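Local structure of tripartite motif-containing protein 65 (Homo sapiens, 7JL4) at residues F57-V62 against R95-P100; L86-P91 against S110-C115; D39-H44 against T185-H190. The protein is an E3 ubiquitin ligase of the TRIM family active in innate immunity, autophagy and inflammation, represented here by its C-terminal PRY-SPRY (B30.2) domain. All coordinates share one frame; numbering follows the deposited sequence.

Contact 1. Residues F57-V62 against R95-P100. Unlike the reference sequence in segment 95-100: Ser96 (reference Cys).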
loop_
_atom_site.group_PDB
_atom_site.type_symbol
_atom_site.label_atom_id
_atom_site.label_comp_id
_atom_site.label_asym_id
_atom_site.label_seq_id
_atom_site.Cartn_x
_atom_site.Cartn_y
_atom_site.Cartn_z
ATOM N N PHE A 57 -10.342 -2.928 10.654
ATOM C CA PHE A 57 -10.700 -3.680 9.455
ATOM C C PHE A 57 -11.010 -5.129 9.814
ATOM O O PHE A 57 -10.232 -5.783 10.518
ATOM C CB PHE A 57 -9.556 -3.631 8.440
ATOM C CG PHE A 57 -9.518 -2.382 7.593
ATOM C CD1 PHE A 57 -10.370 -2.240 6.508
ATOM C CD2 PHE A 57 -8.586 -1.384 7.842
ATOM C CE1 PHE A 57 -10.335 -1.122 5.700
ATOM C CE2 PHE A 57 -8.533 -0.249 7.044
ATOM C CZ PHE A 57 -9.414 -0.108 5.972
ATOM N N GLU A 58 -12.175 -5.616 9.360
ATOM C CA GLU A 58 -12.455 -7.051 9.365
ATOM C C GLU A 58 -11.763 -7.743 8.197
ATOM O O GLU A 58 -11.356 -8.908 8.301
ATOM C CB GLU A 58 -13.968 -7.287 9.301
ATOM C CG GLU A 58 -14.730 -6.736 10.503
ATOM C CD GLU A 58 -16.228 -6.940 10.407
ATOM O OE1 GLU A 58 -16.703 -7.489 9.387
ATOM O OE2 GLU A 58 -16.934 -6.544 11.357
ATOM N N LEU A 59 -11.649 -7.037 7.077
ATOM C CA LEU A 59 -10.741 -7.404 6.014
ATOM C C LEU A 59 -9.326 -7.514 6.565
ATOM O O LEU A 59 -9.022 -7.037 7.651
ATOM C CB LEU A 59 -10.797 -6.346 4.921
ATOM C CG LEU A 59 -12.255 -6.207 4.450
ATOM C CD1 LEU A 59 -12.449 -4.907 3.679
ATOM C CD2 LEU A 59 -12.682 -7.387 3.623
ATOM N N TRP A 60 -8.446 -8.144 5.800
ATOM C CA TRP A 60 -7.055 -8.298 6.235
ATOM C C TRP A 60 -6.267 -7.050 5.834
ATOM O O TRP A 60 -5.347 -7.100 5.013
ATOM C CB TRP A 60 -6.453 -9.564 5.634
ATOM C CG TRP A 60 -7.127 -10.801 6.111
ATOM C CD1 TRP A 60 -7.855 -10.933 7.248
ATOM C CD2 TRP A 60 -7.140 -12.086 5.467
ATOM N NE1 TRP A 60 -8.328 -12.224 7.360
ATOM C CE2 TRP A 60 -7.911 -12.947 6.273
ATOM C CE3 TRP A 60 -6.584 -12.588 4.283
ATOM C CZ2 TRP A 60 -8.127 -14.294 5.946
ATOM C CZ3 TRP A 60 -6.816 -13.923 3.949
ATOM C CH2 TRP A 60 -7.575 -14.757 4.784
ATOM N N GLN A 61 -6.625 -5.914 6.459
ATOM C CA GLN A 61 -6.141 -4.608 6.012
ATOM C C GLN A 61 -5.755 -3.704 7.182
ATOM O O GLN A 61 -6.138 -3.912 8.342
ATOM C CB GLN A 61 -7.182 -3.878 5.129
ATOM C CG GLN A 61 -7.422 -4.606 3.794
ATOM C CD GLN A 61 -8.570 -4.051 2.967
ATOM O OE1 GLN A 61 -9.089 -2.949 3.202
ATOM N NE2 GLN A 61 -8.990 -4.825 2.006
ATOM N N VAL A 62 -4.970 -2.683 6.845
ATOM C CA VAL A 62 -4.579 -1.646 7.793
ATOM C C VAL A 62 -4.277 -0.413 6.959
ATOM O O VAL A 62 -3.788 -0.529 5.832
ATOM C CB VAL A 62 -3.355 -2.085 8.627
ATOM C CG1 VAL A 62 -2.205 -2.449 7.695
ATOM C CG2 VAL A 62 -2.935 -0.964 9.625
ATOM N N ARG A 95 -14.909 -1.129 6.136
ATOM C CA ARG A 95 -14.085 -1.940 7.022
ATOM C C ARG A 95 -14.587 -3.376 7.158
ATOM O O ARG A 95 -13.807 -4.257 7.540
ATOM C CB ARG A 95 -14.041 -1.301 8.421
ATOM C CG ARG A 95 -13.580 0.158 8.469
ATOM C CD ARG A 95 -12.089 0.256 8.576
ATOM N NE ARG A 95 -11.664 1.556 9.074
ATOM C CZ ARG A 95 -11.585 2.657 8.334
ATOM N NH1 ARG A 95 -11.191 3.802 8.893
ATOM N NH2 ARG A 95 -11.868 2.612 7.032
ATOM N N SER A 96 -15.858 -3.635 6.857
ATOM C CA SER A 96 -16.452 -4.941 7.099
ATOM C C SER A 96 -16.173 -5.900 5.954
ATOM O O SER A 96 -15.995 -5.506 4.800
ATOM C CB SER A 96 -17.965 -4.837 7.293
ATOM O OG SER A 96 -18.544 -4.008 6.301
ATOM N N ARG A 97 -16.152 -7.177 6.298
ATOM C CA ARG A 97 -16.090 -8.272 5.351
ATOM C C ARG A 97 -17.501 -8.828 5.196
ATOM O O ARG A 97 -17.930 -9.675 5.976
ATOM C CB ARG A 97 -15.178 -9.362 5.866
ATOM C CG ARG A 97 -15.067 -10.507 4.899
ATOM C CD ARG A 97 -14.165 -11.521 5.491
ATOM N NE ARG A 97 -14.064 -12.716 4.676
ATOM C CZ ARG A 97 -13.305 -13.747 5.017
ATOM N NH1 ARG A 97 -12.640 -13.707 6.168
ATOM N NH2 ARG A 97 -13.234 -14.814 4.240
ATOM N N LEU A 98 -18.241 -8.346 4.201
ATOM C CA LEU A 98 -19.590 -8.850 3.996
ATOM C C LEU A 98 -19.620 -10.184 3.260
ATOM O O LEU A 98 -20.631 -10.899 3.337
ATOM C CB LEU A 98 -20.425 -7.820 3.237
ATOM C CG LEU A 98 -20.595 -6.494 3.974
ATOM C CD1 LEU A 98 -21.503 -5.576 3.179
ATOM C CD2 LEU A 98 -21.135 -6.720 5.369
ATOM N N GLY A 99 -18.544 -10.548 2.559
ATOM C CA GLY A 99 -18.558 -11.763 1.778
ATOM C C GLY A 99 -17.316 -12.618 1.927
ATOM O O GLY A 99 -16.610 -12.575 2.944
ATOM N N PRO A 100 -17.031 -13.431 0.902
ATOM C CA PRO A 100 -15.838 -14.280 0.958
ATOM C C PRO A 100 -14.540 -13.528 0.729
ATOM O O PRO A 100 -13.490 -14.040 1.132
ATOM C CB PRO A 100 -16.084 -15.302 -0.162
ATOM C CG PRO A 100 -16.909 -14.554 -1.151
ATOM C CD PRO A 100 -17.788 -13.625 -0.349
HETATM O O HOH W 1 -12.355 -12.001 8.277
#

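Contact 2. Residues L86-P91 against S110-C115. Unlike the reference sequence in segment 110-115: Ser110 (reference Cys).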
loop_
_atom_site.group_PDB
_atom_site.type_symbol
_atom_site.label_atom_id
_atom_site.label_comp_id
_atom_site.label_asym_id
_atom_site.label_seq_id
_atom_site.Cartn_x
_atom_site.Cartn_y
_atom_site.Cartn_z
ATOM N N LEU A 86 -1.027 -2.877 -2.079
ATOM C CA LEU A 86 -0.651 -1.515 -1.703
ATOM C C LEU A 86 -1.582 -0.558 -2.424
ATOM O O LEU A 86 -1.723 -0.639 -3.648
ATOM C CB LEU A 86 0.796 -1.208 -2.127
ATOM C CG LEU A 86 2.037 -1.875 -1.522
ATOM C CD1 LEU A 86 2.064 -3.366 -1.765
ATOM C CD2 LEU A 86 3.217 -1.265 -2.247
ATOM N N GLY A 87 -2.178 0.383 -1.689
ATOM C CA GLY A 87 -3.161 1.236 -2.327
ATOM C C GLY A 87 -3.406 2.526 -1.573
ATOM O O GLY A 87 -2.750 2.827 -0.573
ATOM N N VAL A 88 -4.365 3.294 -2.087
ATOM C CA VAL A 88 -4.881 4.484 -1.415
ATOM C C VAL A 88 -6.400 4.471 -1.524
ATOM O O VAL A 88 -6.964 3.883 -2.456
ATOM C CB VAL A 88 -4.307 5.776 -2.026
ATOM C CG1 VAL A 88 -2.804 5.862 -1.736
ATOM C CG2 VAL A 88 -4.582 5.827 -3.508
ATOM N N SER A 89 -7.071 5.122 -0.569
ATOM C CA SER A 89 -8.530 5.164 -0.564
ATOM C C SER A 89 -9.034 6.504 -0.060
ATOM O O SER A 89 -8.368 7.186 0.721
ATOM C CB SER A 89 -9.144 4.089 0.344
ATOM O OG SER A 89 -8.825 4.362 1.711
ATOM N N TYR A 90 -10.263 6.833 -0.475
ATOM C CA TYR A 90 -11.031 7.891 0.139
ATOM C C TYR A 90 -11.458 7.429 1.527
ATOM O O TYR A 90 -11.378 6.237 1.836
ATOM C CB TYR A 90 -12.261 8.207 -0.707
ATOM C CG TYR A 90 -11.967 8.860 -2.038
ATOM C CD1 TYR A 90 -10.838 9.678 -2.221
ATOM C CD2 TYR A 90 -12.835 8.676 -3.112
ATOM C CE1 TYR A 90 -10.587 10.304 -3.466
ATOM C CE2 TYR A 90 -12.612 9.292 -4.337
ATOM C CZ TYR A 90 -11.492 10.082 -4.524
ATOM O OH TYR A 90 -11.335 10.657 -5.769
ATOM N N PRO A 91 -11.933 8.346 2.376
ATOM C CA PRO A 91 -12.355 7.952 3.733
ATOM C C PRO A 91 -13.493 6.932 3.800
ATOM O O PRO A 91 -13.687 6.332 4.863
ATOM C CB PRO A 91 -12.791 9.286 4.362
ATOM C CG PRO A 91 -12.026 10.340 3.602
ATOM C CD PRO A 91 -11.930 9.820 2.200
ATOM N N SER A 110 -13.751 4.030 -4.779
ATOM C CA SER A 110 -13.126 4.895 -3.763
ATOM C C SER A 110 -11.685 4.519 -3.446
ATOM O O SER A 110 -11.067 5.144 -2.566
ATOM C CB SER A 110 -13.961 4.879 -2.473
ATOM O OG SER A 110 -14.022 3.553 -1.946
ATOM N N SER A 111 -11.116 3.545 -4.153
ATOM C CA SER A 111 -9.762 3.122 -3.854
ATOM C C SER A 111 -9.079 2.617 -5.110
ATOM O O SER A 111 -9.722 2.289 -6.115
ATOM C CB SER A 111 -9.765 2.060 -2.755
ATOM O OG SER A 111 -10.510 0.943 -3.161
ATOM N N TRP A 112 -7.757 2.575 -5.037
ATOM C CA TRP A 112 -6.901 2.157 -6.141
ATOM C C TRP A 112 -5.776 1.339 -5.523
ATOM O O TRP A 112 -5.245 1.732 -4.481
ATOM C CB TRP A 112 -6.289 3.400 -6.851
ATOM C CG TRP A 112 -7.261 4.302 -7.580
ATOM C CD1 TRP A 112 -7.457 4.374 -8.933
ATOM C CD2 TRP A 112 -8.126 5.296 -6.997
ATOM N NE1 TRP A 112 -8.395 5.352 -9.229
ATOM C CE2 TRP A 112 -8.825 5.924 -8.061
ATOM C CE3 TRP A 112 -8.357 5.736 -5.688
ATOM C CZ2 TRP A 112 -9.758 6.947 -7.848
ATOM C CZ3 TRP A 112 -9.293 6.733 -5.476
ATOM C CH2 TRP A 112 -9.980 7.330 -6.548
ATOM N N GLY A 113 -5.379 0.231 -6.147
ATOM C CA GLY A 113 -4.377 -0.612 -5.513
ATOM C C GLY A 113 -3.602 -1.452 -6.505
ATOM O O GLY A 113 -3.971 -1.569 -7.674
ATOM N N LEU A 114 -2.467 -1.976 -6.033
ATOM C CA LEU A 114 -1.614 -2.873 -6.806
ATOM C C LEU A 114 -1.386 -4.095 -5.941
ATOM O O LEU A 114 -0.769 -3.986 -4.876
ATOM C CB LEU A 114 -0.264 -2.236 -7.159
ATOM C CG LEU A 114 0.592 -3.113 -8.091
ATOM C CD1 LEU A 114 0.083 -3.008 -9.505
ATOM C CD2 LEU A 114 2.062 -2.742 -8.039
ATOM N N CYS A 115 -1.890 -5.250 -6.373
ATOM C CA CYS A 115 -1.686 -6.470 -5.605
ATOM C C CYS A 115 -0.532 -7.267 -6.222
ATOM O O CYS A 115 -0.484 -7.466 -7.441
ATOM C CB CYS A 115 -2.988 -7.275 -5.555
ATOM S SG CYS A 115 -2.785 -8.929 -4.807
#

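Contact 3. Residues D39-H44 against T185-H190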
loop_
_atom_site.group_PDB
_atom_site.type_symbol
_atom_site.label_atom_id
_atom_site.label_comp_id
_atom_site.label_asym_id
_atom_site.label_seq_id
_atom_site.Cartn_x
_atom_site.Cartn_y
_atom_site.Cartn_z
ATOM N N ASP A 39 5.376 1.701 14.760
ATOM C CA ASP A 39 4.260 1.608 13.819
ATOM C C ASP A 39 4.699 1.813 12.375
ATOM O O ASP A 39 3.895 2.194 11.520
ATOM C CB ASP A 39 3.131 2.576 14.219
ATOM C CG ASP A 39 2.462 2.175 15.538
ATOM O OD1 ASP A 39 2.387 0.951 15.827
ATOM O OD2 ASP A 39 2.046 3.067 16.314
ATOM N N GLN A 40 5.969 1.518 12.074
ATOM C CA GLN A 40 6.433 1.478 10.691
ATOM C C GLN A 40 6.333 0.097 10.062
ATOM O O GLN A 40 6.552 -0.025 8.856
ATOM C CB GLN A 40 7.894 1.937 10.589
ATOM C CG GLN A 40 8.120 3.363 11.174
ATOM C CD GLN A 40 9.577 3.670 11.410
ATOM O OE1 GLN A 40 10.474 3.038 10.836
ATOM N NE2 GLN A 40 9.830 4.627 12.293
ATOM N N GLN A 41 6.054 -0.939 10.845
ATOM C CA GLN A 41 6.060 -2.306 10.345
ATOM C C GLN A 41 4.834 -3.038 10.873
ATOM O O GLN A 41 4.408 -2.809 12.011
ATOM C CB GLN A 41 7.363 -2.996 10.773
ATOM C CG GLN A 41 7.532 -4.422 10.316
ATOM C CD GLN A 41 8.903 -4.972 10.639
ATOM O OE1 GLN A 41 9.075 -5.716 11.603
ATOM N NE2 GLN A 41 9.889 -4.615 9.825
ATOM N N VAL A 42 4.266 -3.918 10.050
ATOM C CA VAL A 42 3.091 -4.705 10.419
ATOM C C VAL A 42 3.253 -6.128 9.879
ATOM O O VAL A 42 3.808 -6.331 8.792
ATOM C CB VAL A 42 1.799 -4.032 9.901
ATOM C CG1 VAL A 42 1.724 -4.079 8.379
ATOM C CG2 VAL A 42 0.560 -4.677 10.516
ATOM N N LYS A 43 2.793 -7.120 10.657
ATOM C CA LYS A 43 2.800 -8.516 10.244
ATOM C C LYS A 43 1.435 -9.127 10.528
ATOM O O LYS A 43 0.880 -8.925 11.615
ATOM C CB LYS A 43 3.893 -9.320 10.974
ATOM C CG LYS A 43 3.979 -10.763 10.516
ATOM C CD LYS A 43 5.084 -11.538 11.218
ATOM C CE LYS A 43 5.130 -12.999 10.722
ATOM N NZ LYS A 43 6.180 -13.802 11.418
ATOM N N HIS A 44 0.895 -9.859 9.556
ATOM C CA HIS A 44 -0.350 -10.608 9.746
ATOM C C HIS A 44 -0.019 -11.949 10.401
ATOM O O HIS A 44 0.563 -12.838 9.767
ATOM C CB HIS A 44 -1.073 -10.773 8.404
ATOM C CG HIS A 44 -2.396 -11.484 8.484
ATOM N ND1 HIS A 44 -3.231 -11.616 7.392
ATOM C CD2 HIS A 44 -3.018 -12.122 9.507
ATOM C CE1 HIS A 44 -4.307 -12.308 7.734
ATOM N NE2 HIS A 44 -4.198 -12.636 9.011
ATOM N N THR A 185 4.810 -9.615 6.132
ATOM C CA THR A 185 5.213 -8.383 6.803
ATOM C C THR A 185 5.313 -7.271 5.767
ATOM O O THR A 185 5.814 -7.499 4.664
ATOM C CB THR A 185 6.562 -8.559 7.517
ATOM O OG1 THR A 185 6.430 -9.507 8.576
ATOM C CG2 THR A 185 7.074 -7.239 8.110
ATOM N N LEU A 186 4.816 -6.072 6.107
ATOM C CA LEU A 186 5.073 -4.863 5.325
ATOM C C LEU A 186 5.803 -3.851 6.198
ATOM O O LEU A 186 5.431 -3.654 7.359
ATOM C CB LEU A 186 3.792 -4.211 4.799
ATOM C CG LEU A 186 2.981 -4.928 3.711
ATOM C CD1 LEU A 186 1.707 -4.157 3.355
ATOM C CD2 LEU A 186 3.832 -5.085 2.474
ATOM N N THR A 187 6.829 -3.205 5.629
ATOM C CA THR A 187 7.621 -2.185 6.318
ATOM C C THR A 187 7.547 -0.874 5.538
ATOM O O THR A 187 7.906 -0.835 4.354
ATOM C CB THR A 187 9.077 -2.645 6.445
ATOM O OG1 THR A 187 9.116 -3.961 7.030
ATOM C CG2 THR A 187 9.859 -1.668 7.312
ATOM N N LEU A 188 7.080 0.195 6.192
ATOM C CA LEU A 188 7.053 1.531 5.596
ATOM C C LEU A 188 8.454 2.124 5.704
ATOM O O LEU A 188 8.946 2.355 6.810
ATOM C CB LEU A 188 6.041 2.417 6.318
ATOM C CG LEU A 188 4.624 1.833 6.407
ATOM C CD1 LEU A 188 3.769 2.634 7.358
ATOM C CD2 LEU A 188 3.979 1.791 5.057
ATOM N N CYS A 189 9.109 2.358 4.568
ATOM C CA CYS A 189 10.504 2.777 4.588
ATOM C C CYS A 189 10.567 4.272 4.856
ATOM O O CYS A 189 9.752 5.035 4.330
ATOM C CB CYS A 189 11.180 2.461 3.257
ATOM S SG CYS A 189 11.140 0.704 2.811
ATOM N N HIS A 190 11.530 4.688 5.674
ATOM C CA HIS A 190 11.721 6.105 5.964
ATOM C C HIS A 190 13.019 6.623 5.351
ATOM O O HIS A 190 14.011 5.890 5.242
ATOM C CB HIS A 190 11.717 6.368 7.471
ATOM C CG HIS A 190 10.354 6.334 8.086
ATOM N ND1 HIS A 190 10.116 6.727 9.387
ATOM C CD2 HIS A 190 9.154 5.964 7.580
ATOM C CE1 HIS A 190 8.829 6.599 9.655
ATOM N NE2 HIS A 190 8.223 6.135 8.574
HETATM O O HOH W 2 10.971 1.759 8.789
#

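Contact 1. Residues F57-V62 against R95-P100
Arg95 lies across one face of the Phe57 ring. Arg95 CD stands over the centre of the Phe57 ring, 3.5 Å from its centroid and only 7° off the ring normal, which makes a CH-pi contact. The guanidinium sits further out over the same face. Arg95 CZ is 4.7 Å from the Phe57 centroid, an off-centre cation-pi contact. The arginine bends at chi2 (-87°), which turns CD back over the ring. Next to the ring, Glu58 N donates to Arg95 O at 2.8 Å. The carboxylate of Glu58 then reaches to the backbone of Arg97: Arg97 N donates to Glu58 OE1 at 3.2 Å. The bond is fairly straight, but it comes from the anti side of the carboxylate and 30° out of its plane. Ser96 CA and CB pack against the same oxygen; Ser96 differs from the reference sequence, which has Cys. Leu59 follows, with CD2 against Arg97 CB at 3.9 Å and CD1 near Ser96 O.

The contact joins two irregular parts of the B30.2 domain. One is the run into edge strand 61-63, and the other is the long loop between strands 84-89 and 111-116. Trp60, in the first of these, is the centre of an inverse gamma turn.

Further out, a water takes a bond from Arg97 NH1 in the guanidinium plane, at 2.7 Å, and gives a longer one to Glu58 O. The extended Arg97 chain is also held from its own loop, where NE donates to Gly99 O at 3.1 Å and NH2 to Pro100 O. Arg95 NE bonds to Gly55 O, which probably helps to hold the guanidinium over the ring face. On the opposite face of Phe57 lies Gln61 CB, towards the rim.

Contact 2. Residues L86-P91 against S110-C115
Trp112 turns the edge of its indole toward the face of the Tyr90 ring. The pair is T-shaped: the planes stand at 82°, and the centroid of the six-membered ring is 5.4 Å from that of Tyr90. Trp112 CH2 lies 3.7 Å from both Tyr90 CZ and Tyr90 OH, while CZ3 stands over the tyrosine face toward its rim. The Tyr90 hydroxyl lies at the indole edge, near its plane, and bonds to the backbone N of Asn171. Near its CB, the tyrosine lies against Ser110, a residue that is Cys in the reference sequence. Val88 is on the same sheet face as Trp112, and its CG2 is 4.4 Å from Trp112 CE3.

These groups ride on neighbouring antiparallel strands, 84-89 and 111-116, in the six-stranded sheet of the SPRY beta-sandwich. Leu86 with Leu114 and Val88 with Trp112 are hydrogen-bonded pairs. Each is closed by two backbone bonds, such as Leu114 N to Leu86 O at 2.8 Å. Tyr90 N extends the pairing by donating to Ser110 O at 2.8 Å.

Leu86, Val88, Trp112 and Leu114 all face the other sheet. There they meet Leu140, Met142, Leu151 and Phe153. His125 of the neighbouring strand 120-125 stacks on the indole. On the other face the non-hydrogen-bonded pairs are small. Gly87 and Gly113 bring their CA atoms to 3.9 Å, and Ser89 CB lies 3.8 Å from Ser111 CB. Ser111 OG bonds to the backbone N of Gly106, in the loop that precedes its strand.

Contact 3. Residues D39-H44 against T185-H190
Gln41 CG is anti to the backbone N (chi1 -179°) and the chain runs on extended, while Thr187 OG1 is anti to the carbonyl carbon. Gln41 NE2 donates to Thr187 OG1 at 3.0 Å, with the hydroxyl 25° out of the amide plane. Gln41 CG also rests on Thr185 CG2 at 3.6 Å.

Gln40 lays its amide over one face of the His190 ring, the planes 30° apart, with CD 3.5 Å from His190 CE1. A water donates to Leu188 O; its leg to Gln40 OE1 is unusually short and less certain. His190 NE2 is bonded to Leu22 O.

The backbones pair antiparallel. Leu188 N donates to Gln40 O at 2.7 Å, and Val42 and Leu186 exchange two bonds. Lys43 CG packs against Thr185 OG1 at 3.4 Å. Val42 and Leu186 lie side by side on the buried face.

Gln40 and Gln41 form a classic beta bulge opposite Ser36. Strand 41-44 lies between strands 33-36 and 185-188 in the seven-stranded sheet. Leu186 and Leu188 pack on Phe178 of strand 175-180 in the other sheet and on Val77 of the adjacent strand 72-79.

In the fold
After helix 10-15 and strand 33-36 the chain enters strand 41-44, one half of contact 3. Its partner, strand 185-188, comes near the C terminus, so contact 3 closes a loop of 140 residues that holds both other contacts. Next comes 57-62, which contact 1 joins to 95-100. Contact 2 crosses it: 86-91 lies between the two segments of contact 1, and 110-115 follows them. Contact 3 ties early and late strands of the seven-stranded sheet. Contact 2 pairs inner strands of the six-stranded sheet, and contact 1 fastens a long loop beside that sheet's edge. Contacts 1 and 3 touch where Trp60 meets His44 edge-to-face.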